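Local coordinates for uncharacterized protein PA2218 (Pseudomonas aeruginosa, PDB 2HDW) that is uncharacterised but adopts an alpha/beta-hydrolase fold and is probably a hydrolase, its natural substrate being unknown, at residues Met184-Val189 with Ser201-Met206; Ile309-Gly314 with Glu324-Ala329. All coordinates share one frame; numbering follows the deposited sequence.

Contact 1: Met184-Val189 with Ser201-Met206; sequences MALNAV and STMYDM
Leu-186 lays one branch of its isobutyl group over the far end of Met-203: CD1 lies 3.8 Å from Met-203 SD and 3.9 Å from Met-203 CE, so a single methyl covers the S-CH3 bond while CD2 stays farther off. The two side chains cross at about a right angle. Met-203 reaches this place with CG tucked between its backbone N and carbonyl carbon (chi1 79°) and an extended chi2, then bends at chi3, which turns CE beside the leucine methyl. A second, looser apolar touch lies two residues earlier on the helix, where Met-184 CE comes 4.3 Å from Met-206 CG. Met-184 reaches the other segment with its terminal methyl, although its CB does not point there, whereas the sulfur end of Met-206 leads away. No hydrogen bond joins the two segments. Just before helix 206-212, Asp-205 serves as N-cap, its OD1 accepting from Arg-208 N. Tyr-204 OH is hydrogen-bonded to the hydroxyls of Tyr-214 and Tyr-263 and to His-318 NE2. The contact thus packs helix 180-191 of the alpha/beta-hydrolase fold against the loop leaving strand 197-201. Leu-186 also rests on Val-198 and Thr-200 of that strand and on Ile-309 of strand 309-314, Met-203 touches Leu-311, and Met-184 meets helix 148-164 at Asn-151 and Thr-152.

Contact 2: Ile309-Gly314 with Glu324-Ala329; sequences ILLIHG and ETAYAA
Strand 309-314 and helix segment 324-329 come nearest in backbone at Leu-311 and Tyr-327, whose CA atoms are 7.3 Å apart. They are the first two elements of a beta-alpha-beta unit, strand 309-314, helix 320-329, strand 334-339, at one end of the alpha/beta-hydrolase sheet. No hydrogen bond crosses between the segments; the helix keeps its own backbone pairing, as in Ala-328 N to Glu-324 O, and packs through apolar groups. Leu-311 supplies the whole strand side of the contact. Its CG stands beside the backbone N and opposite the carbonyl carbon (chi1 -57°); the CB points toward the helix, and a chi2 of 93° divides the two methyls between Ala-326 and the Tyr-327 ring. CD2 meets the CB of Ala-326 at 3.6 Å, a methyl-to-methyl contact. With only CB on Ala-326, the same CD2 also comes near the helix backbone, 4.2 Å from Tyr-327 N. The other branch goes to the aromatic ring: Leu-311 CD1 lies at its edge, near the ring plane, rather than over a face. That ring also has a cation-pi partner in Lys-334 and touches Leu-336, both on the next strand of the unit. Alanine and leucine are buried, whereas Tyr-327 is partly exposed at the margin of the contact. Farther along the strand, His-313 is held at both ring nitrogens, ND1 by Ser-323 OG and NE2 by Ser-319 OG, a polar tie to the turn and start of helix 320-329. At the tyrosine edge, the nearest side-chain approach is Leu-311 CD1 to Tyr-327 CD1, 4.4 Å.

In the fold
From the N terminus, contact 1 comes first: the chain reverses after helix 180-191 into strand 197-201, whose following loop, 201-206, meets the helix and closes a short loop. Much later, contact 2 closes another over strand 309-314 and helix 320-329. The loops follow in series, neither nesting nor crossing, yet their centres lie only about 10 Å apart because strands 197-201 and 309-314 are parallel neighbours in the sheet. A probable hydrogen bond, Thr-202 N to Ile-312 O (2.8 Å), joins them, and Met-203 SD packs 3.8 Å from Ala-326 CB. The loop after strand 197-201 thereby lies against both helix 180-191 and helix 320-329.

Contact 1: Met184-Val189 with Ser201-Met206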
loop_
_atom_site.group_PDB
_atom_site.type_symbol
_atom_site.label_atom_id
_atom_site.label_comp_id
_atom_site.label_asym_id
_atom_site.label_seq_id
_atom_site.Cartn_x
_atom_site.Cartn_y
_atom_site.Cartn_z
ATOM N N MET A 184 -2.430 -0.034 6.602
ATOM C CA MET A 184 -1.395 0.913 7.006
ATOM C C MET A 184 -1.888 2.360 6.867
ATOM O O MET A 184 -1.522 3.223 7.666
ATOM C CB MET A 184 -0.124 0.716 6.167
ATOM C CG MET A 184 1.079 0.100 6.920
ATOM S SD MET A 184 0.941 -1.668 7.356
ATOM C CE MET A 184 1.347 -2.433 5.759
ATOM N N ALA A 185 -2.713 2.624 5.858
ATOM C CA ALA A 185 -3.238 3.971 5.646
ATOM C C ALA A 185 -4.126 4.382 6.819
ATOM O O ALA A 185 -3.988 5.479 7.353
ATOM C CB ALA A 185 -4.030 4.043 4.333
ATOM N N LEU A 186 -5.035 3.503 7.223
ATOM C CA LEU A 186 -5.923 3.800 8.348
ATOM C C LEU A 186 -5.097 3.975 9.615
ATOM O O LEU A 186 -5.391 4.837 10.447
ATOM C CB LEU A 186 -6.939 2.668 8.541
ATOM C CG LEU A 186 -7.936 2.486 7.395
ATOM C CD1 LEU A 186 -8.712 1.186 7.568
ATOM C CD2 LEU A 186 -8.878 3.684 7.356
ATOM N N ASN A 187 -4.053 3.161 9.750
ATOM C CA ASN A 187 -3.177 3.215 10.917
ATOM C C ASN A 187 -2.459 4.561 10.981
ATOM O O ASN A 187 -2.351 5.165 12.047
ATOM C CB ASN A 187 -2.136 2.094 10.853
ATOM C CG ASN A 187 -1.556 1.754 12.216
ATOM O OD1 ASN A 187 -0.333 1.657 12.384
ATOM N ND2 ASN A 187 -2.428 1.556 13.196
ATOM N N ALA A 188 -1.975 5.023 9.831
ATOM C CA ALA A 188 -1.261 6.296 9.748
ATOM C C ALA A 188 -2.159 7.498 10.035
ATOM O O ALA A 188 -1.781 8.400 10.785
ATOM C CB ALA A 188 -0.624 6.449 8.366
ATOM N N VAL A 189 -3.345 7.511 9.432
ATOM C CA VAL A 189 -4.280 8.622 9.605
ATOM C C VAL A 189 -4.754 8.820 11.049
ATOM O O VAL A 189 -5.018 9.944 11.475
ATOM C CB VAL A 189 -5.516 8.450 8.686
ATOM C CG1 VAL A 189 -6.480 9.618 8.885
ATOM C CG2 VAL A 189 -5.068 8.376 7.222
ATOM N N SER A 201 -8.699 0.683 -0.572
ATOM C CA SER A 201 -9.213 -0.094 -1.692
ATOM C C SER A 201 -8.849 -1.568 -1.524
ATOM O O SER A 201 -7.672 -1.906 -1.385
ATOM C CB SER A 201 -8.648 0.441 -3.012
ATOM O OG SER A 201 -9.297 -0.154 -4.124
ATOM N N THR A 202 -9.865 -2.431 -1.520
ATOM C CA THR A 202 -9.675 -3.879 -1.378
ATOM C C THR A 202 -8.556 -4.180 -0.365
ATOM O O THR A 202 -7.616 -4.937 -0.631
ATOM C CB THR A 202 -9.383 -4.523 -2.782
ATOM O OG1 THR A 202 -9.498 -5.947 -2.689
ATOM C CG2 THR A 202 -7.981 -4.154 -3.291
ATOM N N MET A 203 -8.704 -3.600 0.823
ATOM C CA MET A 203 -7.717 -3.711 1.894
ATOM C C MET A 203 -7.544 -5.049 2.599
ATOM O O MET A 203 -8.414 -5.923 2.571
ATOM C CB MET A 203 -7.992 -2.646 2.983
ATOM C CG MET A 203 -9.135 -2.992 3.967
ATOM S SD MET A 203 -9.306 -1.875 5.427
ATOM C CE MET A 203 -8.113 -2.577 6.572
ATOM N N TYR A 204 -6.388 -5.157 3.251
ATOM C CA TYR A 204 -5.989 -6.290 4.079
ATOM C C TYR A 204 -5.474 -5.586 5.332
ATOM O O TYR A 204 -5.038 -4.435 5.262
ATOM C CB TYR A 204 -4.769 -7.017 3.504
ATOM C CG TYR A 204 -4.987 -8.270 2.686
ATOM C CD1 TYR A 204 -5.670 -8.230 1.470
ATOM C CD2 TYR A 204 -4.377 -9.472 3.058
ATOM C CE1 TYR A 204 -5.725 -9.348 0.638
ATOM C CE2 TYR A 204 -4.427 -10.595 2.233
ATOM C CZ TYR A 204 -5.097 -10.523 1.021
ATOM O OH TYR A 204 -5.091 -11.606 0.165
ATOM N N ASP A 205 -5.537 -6.258 6.471
ATOM C CA ASP A 205 -4.942 -5.730 7.692
ATOM C C ASP A 205 -3.805 -6.750 7.756
ATOM O O ASP A 205 -4.033 -7.896 8.146
ATOM C CB ASP A 205 -5.869 -5.898 8.903
ATOM C CG ASP A 205 -5.148 -5.672 10.226
ATOM O OD1 ASP A 205 -3.915 -5.853 10.264
ATOM O OD2 ASP A 205 -5.805 -5.337 11.236
ATOM N N MET A 206 -2.599 -6.365 7.338
ATOM C CA MET A 206 -1.496 -7.319 7.330
ATOM C C MET A 206 -1.128 -7.966 8.673
ATOM O O MET A 206 -0.619 -9.093 8.684
ATOM C CB MET A 206 -0.246 -6.702 6.680
ATOM C CG MET A 206 -0.383 -6.374 5.172
ATOM S SD MET A 206 -1.033 -7.725 4.097
ATOM C CE MET A 206 0.214 -8.981 4.420
#

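Contact 2: Ile309-Gly314 with Glu324-Ala329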
loop_
_atom_site.group_PDB
_atom_site.type_symbol
_atom_site.label_atom_id
_atom_site.label_comp_id
_atom_site.label_asym_id
_atom_site.label_seq_id
_atom_site.Cartn_x
_atom_site.Cartn_y
_atom_site.Cartn_z
ATOM N N ILE A 309 -13.827 8.408 6.406
ATOM C CA ILE A 309 -13.217 7.188 5.883
ATOM C C ILE A 309 -14.147 6.569 4.847
ATOM O O ILE A 309 -15.353 6.471 5.071
ATOM C CB ILE A 309 -13.024 6.109 6.965
ATOM C CG1 ILE A 309 -12.132 6.617 8.096
ATOM C CG2 ILE A 309 -12.399 4.875 6.345
ATOM C CD1 ILE A 309 -12.021 5.623 9.232
ATOM N N LEU A 310 -13.582 6.160 3.718
ATOM C CA LEU A 310 -14.349 5.501 2.668
ATOM C C LEU A 310 -13.609 4.207 2.347
ATOM O O LEU A 310 -12.531 4.237 1.758
ATOM C CB LEU A 310 -14.433 6.375 1.409
ATOM C CG LEU A 310 -14.985 5.669 0.158
ATOM C CD1 LEU A 310 -16.398 5.152 0.435
ATOM C CD2 LEU A 310 -14.992 6.622 -1.029
ATOM N N LEU A 311 -14.161 3.075 2.761
ATOM C CA LEU A 311 -13.528 1.797 2.473
ATOM C C LEU A 311 -14.234 1.214 1.253
ATOM O O LEU A 311 -15.456 1.069 1.248
ATOM C CB LEU A 311 -13.648 0.855 3.674
ATOM C CG LEU A 311 -13.063 1.412 4.980
ATOM C CD1 LEU A 311 -14.175 2.102 5.757
ATOM C CD2 LEU A 311 -12.470 0.283 5.827
ATOM N N ILE A 312 -13.461 0.898 0.219
ATOM C CA ILE A 312 -13.999 0.360 -1.028
ATOM C C ILE A 312 -13.587 -1.103 -1.183
ATOM O O ILE A 312 -12.438 -1.447 -0.934
ATOM C CB ILE A 312 -13.463 1.181 -2.231
ATOM C CG1 ILE A 312 -13.737 2.669 -1.990
ATOM C CG2 ILE A 312 -14.111 0.711 -3.534
ATOM C CD1 ILE A 312 -13.253 3.595 -3.099
ATOM N N HIS A 313 -14.514 -1.964 -1.599
ATOM C CA HIS A 313 -14.187 -3.381 -1.742
ATOM C C HIS A 313 -15.097 -4.134 -2.713
ATOM O O HIS A 313 -16.307 -3.888 -2.777
ATOM C CB HIS A 313 -14.238 -4.069 -0.370
ATOM C CG HIS A 313 -13.153 -5.080 -0.162
ATOM N ND1 HIS A 313 -12.192 -4.950 0.818
ATOM C CD2 HIS A 313 -12.845 -6.211 -0.841
ATOM C CE1 HIS A 313 -11.336 -5.953 0.731
ATOM N NE2 HIS A 313 -11.708 -6.732 -0.268
ATOM N N GLY A 314 -14.498 -5.051 -3.467
ATOM C CA GLY A 314 -15.251 -5.848 -4.412
ATOM C C GLY A 314 -16.142 -6.842 -3.691
ATOM O O GLY A 314 -15.739 -7.449 -2.694
ATOM N N GLU A 324 -14.894 -5.086 6.208
ATOM C CA GLU A 324 -16.081 -5.192 7.046
ATOM C C GLU A 324 -15.678 -5.094 8.511
ATOM O O GLU A 324 -16.405 -4.521 9.321
ATOM C CB GLU A 324 -16.800 -6.510 6.773
ATOM C CG GLU A 324 -17.236 -6.646 5.329
ATOM C CD GLU A 324 -17.934 -7.957 5.045
ATOM O OE1 GLU A 324 -17.441 -9.000 5.515
ATOM O OE2 GLU A 324 -18.969 -7.942 4.348
ATOM N N THR A 325 -14.513 -5.648 8.836
ATOM C CA THR A 325 -13.986 -5.602 10.197
ATOM C C THR A 325 -13.564 -4.162 10.502
ATOM O O THR A 325 -13.911 -3.611 11.543
ATOM C CB THR A 325 -12.757 -6.549 10.363
ATOM O OG1 THR A 325 -13.192 -7.915 10.305
ATOM C CG2 THR A 325 -12.058 -6.313 11.700
ATOM N N ALA A 326 -12.825 -3.553 9.579
ATOM C CA ALA A 326 -12.364 -2.182 9.767
ATOM C C ALA A 326 -13.547 -1.219 9.857
ATOM O O ALA A 326 -13.559 -0.317 10.695
ATOM C CB ALA A 326 -11.433 -1.778 8.621
ATOM N N TYR A 327 -14.544 -1.411 8.998
ATOM C CA TYR A 327 -15.719 -0.551 9.015
ATOM C C TYR A 327 -16.426 -0.632 10.365
ATOM O O TYR A 327 -16.819 0.389 10.923
ATOM C CB TYR A 327 -16.691 -0.948 7.906
ATOM C CG TYR A 327 -17.992 -0.177 7.929
ATOM C CD1 TYR A 327 -18.059 1.141 7.476
ATOM C CD2 TYR A 327 -19.160 -0.769 8.405
ATOM C CE1 TYR A 327 -19.261 1.853 7.494
ATOM C CE2 TYR A 327 -20.369 -0.072 8.429
ATOM C CZ TYR A 327 -20.413 1.236 7.970
ATOM O OH TYR A 327 -21.611 1.910 7.966
ATOM N N ALA A 328 -16.585 -1.843 10.895
ATOM C CA ALA A 328 -17.260 -2.014 12.181
ATOM C C ALA A 328 -16.462 -1.381 13.311
ATOM O O ALA A 328 -17.038 -0.826 14.254
ATOM C CB ALA A 328 -17.482 -3.495 12.471
ATOM N N ALA A 329 -15.138 -1.460 13.208
ATOM C CA ALA A 329 -14.245 -0.900 14.217
ATOM C C ALA A 329 -14.173 0.619 14.179
ATOM O O ALA A 329 -13.949 1.259 15.208
ATOM C CB ALA A 329 -12.847 -1.477 14.046
#